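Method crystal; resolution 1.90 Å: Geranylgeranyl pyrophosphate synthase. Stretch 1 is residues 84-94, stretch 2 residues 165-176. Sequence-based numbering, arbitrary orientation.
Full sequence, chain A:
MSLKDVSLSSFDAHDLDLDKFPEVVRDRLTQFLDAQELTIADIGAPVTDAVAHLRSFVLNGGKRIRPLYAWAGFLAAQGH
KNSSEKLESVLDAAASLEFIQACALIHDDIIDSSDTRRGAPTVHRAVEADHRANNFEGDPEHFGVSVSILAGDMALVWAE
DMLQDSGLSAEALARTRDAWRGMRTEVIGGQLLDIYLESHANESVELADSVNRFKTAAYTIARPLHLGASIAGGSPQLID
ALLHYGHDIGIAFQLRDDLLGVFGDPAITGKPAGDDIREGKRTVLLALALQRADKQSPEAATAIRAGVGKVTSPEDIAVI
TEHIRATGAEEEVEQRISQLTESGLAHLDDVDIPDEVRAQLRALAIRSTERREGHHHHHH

Stretch 1 (84-94) SEKLESVLDAA
Stretch 2, residues 165-176: DSGLSAEALART

Two helix starts meet here, each preceded by a short loop: residues 87-94 of stretch 1 are helical after the N-cap Lys86, and residues 170-176 of stretch 2 are helical after the N-cap Ser169. The two helices run in roughly the same direction. The contact buries 408 Å² in all, and its backbone register is set by Ser89 and Ser166, whose CA atoms lie 4.8 Å apart.

Stretch 2 opens at Asp165, the first residue to leave the preceding helix (phi/psi -100/11), its CB pointing sideways and making no contact with stretch 1. Ser166 (-66/-26, chi1 p) points its CB toward the partner; Ser166 CB lies 4.0 Å from Asp92 CB. Its carbonyl does the bonding: Ser89, chi1 m, donates from OG to Ser166 O at 2.8 Å. A water donates to the same Ser166 O (2.8 Å) and to Asp92 OD2 (2.9 Å). Ser166 OG turns inward on its own loop, accepting from Leu168 N at 3.2 Å.

Gly167 adopts 94/3, where a CB would jam against the preceding carbonyl. Such a CB would also point toward stretch 1 and stand 2.8 Å from Ser89 OG, a clash, so local conformation and packing both call for glycine. A second water ties the loops together, donating to Gly167 O (2.9 Å) and Glu85 OE1 (2.7 Å) while accepting from Lys86 N (2.9 Å).

Leu168 (-54/143, chi1 m, chi2 t) sets off sideways, but its end reaches the first helix. Leu168 CD1 lies 3.9 Å from Ala93 CB, while Leu168 CD2 lies 3.9 Å from Ser89 CB and 4.3 Å from Val90 CG2; Val90 is t, its CB pointing away.

Ser169 (-61/158, chi1 p) is the polar hub. Glu85, in extended backbone (-75/147) with chi1 and chi2 both m, grips it with both carboxylate oxygens: Ser169 N donates to Glu85 OE1 at 2.8 Å and 170°, and Ser169 OG donates to Glu85 OE2 at a short 2.5 Å. The same OG caps its own helix by accepting from Ala172 N at 3.0 Å. The hydroxyl thus passes hydrogen bonding from the helix start to the acid.

Along that helix, Ala172 points toward stretch 1, its CB 3.4 Å from Glu85 OE2. One turn on from Ala172, Arg175 (chi1 m, chi2 t, chi3 m) leaves Arg175 NH1 4.3 Å from Glu85 OE2, too far for a salt bridge; a third water spans the gap, donating to Glu85 OE2 (2.8 Å) and accepting from Arg175 NH1 (2.9 Å).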

# COMPACT_ATOMS: atom_id res chain seq x y z
N SER A 84 -23.95 19.53 2.07
CA SER A 84 -24.31 19.44 0.65
C SER A 84 -23.70 18.24 -0.10
O SER A 84 -23.95 18.06 -1.30
CB SER A 84 -23.96 20.75 -0.09
OG SER A 84 -22.57 21.01 -0.03
N GLU A 85 -22.92 17.43 0.60
CA GLU A 85 -22.34 16.22 -0.01
C GLU A 85 -23.41 15.15 -0.15
O GLU A 85 -24.29 15.04 0.70
CB GLU A 85 -21.20 15.69 0.86
CG GLU A 85 -20.02 16.64 0.99
CD GLU A 85 -19.39 17.04 -0.33
OE1 GLU A 85 -19.23 16.18 -1.25
OE2 GLU A 85 -18.98 18.22 -0.46
N LYS A 86 -23.31 14.34 -1.20
CA LYS A 86 -24.20 13.18 -1.36
C LYS A 86 -23.97 12.19 -0.24
O LYS A 86 -22.82 11.87 0.10
CB LYS A 86 -23.97 12.46 -2.72
CG LYS A 86 -24.25 13.34 -3.94
CD LYS A 86 -24.10 12.58 -5.28
CE LYS A 86 -22.61 12.30 -5.62
NZ LYS A 86 -22.46 11.48 -6.89
N LEU A 87 -25.07 11.64 0.27
CA LEU A 87 -24.97 10.67 1.36
C LEU A 87 -24.12 9.45 0.98
O LEU A 87 -23.33 8.95 1.77
CB LEU A 87 -26.38 10.22 1.74
CG LEU A 87 -26.51 9.04 2.68
CD1 LEU A 87 -25.88 9.35 4.05
CD2 LEU A 87 -28.01 8.76 2.82
N GLU A 88 -24.34 8.95 -0.23
CA GLU A 88 -23.62 7.79 -0.72
C GLU A 88 -22.10 8.05 -0.71
O GLU A 88 -21.28 7.12 -0.47
CB GLU A 88 -24.06 7.53 -2.17
CG GLU A 88 -25.55 7.23 -2.33
CD GLU A 88 -26.52 8.46 -2.18
OE1 GLU A 88 -26.14 9.65 -2.15
OE2 GLU A 88 -27.75 8.17 -2.13
N SER A 89 -21.72 9.27 -1.04
CA SER A 89 -20.27 9.64 -1.08
C SER A 89 -19.67 9.66 0.31
O SER A 89 -18.53 9.24 0.52
CB SER A 89 -20.07 11.00 -1.75
OG SER A 89 -20.61 11.00 -3.08
N VAL A 90 -20.42 10.21 1.26
CA VAL A 90 -19.96 10.18 2.65
C VAL A 90 -19.81 8.77 3.14
O VAL A 90 -18.79 8.42 3.81
CB VAL A 90 -20.93 10.98 3.58
CG1 VAL A 90 -20.47 10.90 5.03
CG2 VAL A 90 -21.02 12.43 3.08
N LEU A 91 -20.80 7.92 2.83
CA LEU A 91 -20.75 6.54 3.29
C LEU A 91 -19.59 5.77 2.64
O LEU A 91 -18.97 4.91 3.27
CB LEU A 91 -22.08 5.80 2.97
CG LEU A 91 -23.28 6.37 3.76
CD1 LEU A 91 -24.61 5.71 3.25
CD2 LEU A 91 -23.11 6.12 5.24
N ASP A 92 -19.31 6.07 1.38
CA ASP A 92 -18.17 5.42 0.71
C ASP A 92 -16.85 5.86 1.30
O ASP A 92 -15.93 5.02 1.47
CB ASP A 92 -18.19 5.73 -0.78
CG ASP A 92 -19.17 4.85 -1.55
OD1 ASP A 92 -19.63 3.81 -1.06
OD2 ASP A 92 -19.51 5.21 -2.66
N ALA A 93 -16.75 7.16 1.62
CA ALA A 93 -15.54 7.64 2.34
C ALA A 93 -15.34 6.92 3.65
O ALA A 93 -14.23 6.48 3.95
CB ALA A 93 -15.57 9.18 2.55
N ALA A 94 -16.42 6.82 4.45
CA ALA A 94 -16.33 6.06 5.68
C ALA A 94 -15.93 4.60 5.49
O ALA A 94 -15.06 4.08 6.21
CB ALA A 94 -17.71 6.17 6.50
N ASP A 165 -12.77 8.35 -5.52
CA ASP A 165 -13.87 8.11 -6.49
C ASP A 165 -15.25 8.10 -5.87
O ASP A 165 -16.25 7.76 -6.55
CB ASP A 165 -13.66 6.82 -7.28
CG ASP A 165 -12.47 6.91 -8.26
OD1 ASP A 165 -12.17 7.99 -8.82
OD2 ASP A 165 -11.79 5.89 -8.44
N SER A 166 -15.32 8.51 -4.60
CA SER A 166 -16.55 8.44 -3.80
C SER A 166 -17.64 9.36 -4.34
O SER A 166 -18.83 9.13 -4.08
CB SER A 166 -16.26 8.85 -2.35
OG SER A 166 -15.70 10.17 -2.31
N GLY A 167 -17.23 10.42 -5.03
CA GLY A 167 -18.16 11.46 -5.47
C GLY A 167 -18.23 12.62 -4.48
O GLY A 167 -19.02 13.53 -4.69
N LEU A 168 -17.43 12.59 -3.40
CA LEU A 168 -17.22 13.81 -2.58
C LEU A 168 -16.76 14.95 -3.50
O LEU A 168 -16.00 14.71 -4.45
CB LEU A 168 -16.14 13.58 -1.50
CG LEU A 168 -16.55 12.70 -0.30
CD1 LEU A 168 -15.38 12.56 0.67
CD2 LEU A 168 -17.77 13.32 0.42
N SER A 169 -17.23 16.16 -3.22
CA SER A 169 -16.84 17.35 -3.95
C SER A 169 -15.33 17.58 -3.82
O SER A 169 -14.70 17.09 -2.87
CB SER A 169 -17.59 18.57 -3.41
OG SER A 169 -17.16 18.89 -2.08
N ALA A 170 -14.76 18.33 -4.77
CA ALA A 170 -13.35 18.75 -4.66
C ALA A 170 -13.05 19.39 -3.32
O ALA A 170 -11.99 19.17 -2.75
CB ALA A 170 -13.03 19.73 -5.75
N GLU A 171 -13.97 20.25 -2.84
CA GLU A 171 -13.77 20.95 -1.58
C GLU A 171 -13.71 19.97 -0.40
O GLU A 171 -12.82 20.07 0.48
CB GLU A 171 -14.88 22.00 -1.35
CG GLU A 171 -14.86 23.14 -2.39
CD GLU A 171 -15.36 22.78 -3.83
OE1 GLU A 171 -15.89 21.67 -4.14
OE2 GLU A 171 -15.23 23.69 -4.69
N ALA A 172 -14.65 19.03 -0.38
CA ALA A 172 -14.69 18.00 0.67
C ALA A 172 -13.42 17.14 0.62
O ALA A 172 -12.81 16.87 1.66
CB ALA A 172 -15.96 17.11 0.52
N LEU A 173 -13.01 16.72 -0.58
CA LEU A 173 -11.74 15.96 -0.71
C LEU A 173 -10.56 16.71 -0.15
O LEU A 173 -9.77 16.14 0.60
CB LEU A 173 -11.46 15.51 -2.17
CG LEU A 173 -12.37 14.40 -2.66
CD1 LEU A 173 -12.21 14.20 -4.17
CD2 LEU A 173 -12.10 13.09 -1.86
N ALA A 174 -10.46 18.00 -0.48
CA ALA A 174 -9.39 18.80 0.06
C ALA A 174 -9.43 18.83 1.58
O ALA A 174 -8.37 18.81 2.23
CB ALA A 174 -9.42 20.25 -0.51
N ARG A 175 -10.65 18.89 2.16
CA ARG A 175 -10.76 18.98 3.61
C ARG A 175 -10.29 17.68 4.28
O ARG A 175 -9.83 17.72 5.41
CB ARG A 175 -12.20 19.29 4.07
CG ARG A 175 -12.62 20.78 3.87
CD ARG A 175 -13.92 21.14 4.64
NE ARG A 175 -15.05 20.30 4.24
CZ ARG A 175 -15.88 20.59 3.23
NH1 ARG A 175 -16.89 19.77 2.93
NH2 ARG A 175 -15.70 21.71 2.52
N THR A 176 -10.42 16.55 3.57
CA THR A 176 -10.01 15.24 4.11
C THR A 176 -8.49 15.11 4.31
O THR A 176 -8.06 14.23 5.05
CB THR A 176 -10.45 14.02 3.26
OG1 THR A 176 -9.78 13.99 1.98
CG2 THR A 176 -11.99 13.99 3.06
O HOH W 1 -20.87 14.63 -2.71
O HOH W 2 -19.20 20.34 1.32
O HOH W 3 -20.93 7.26 -4.13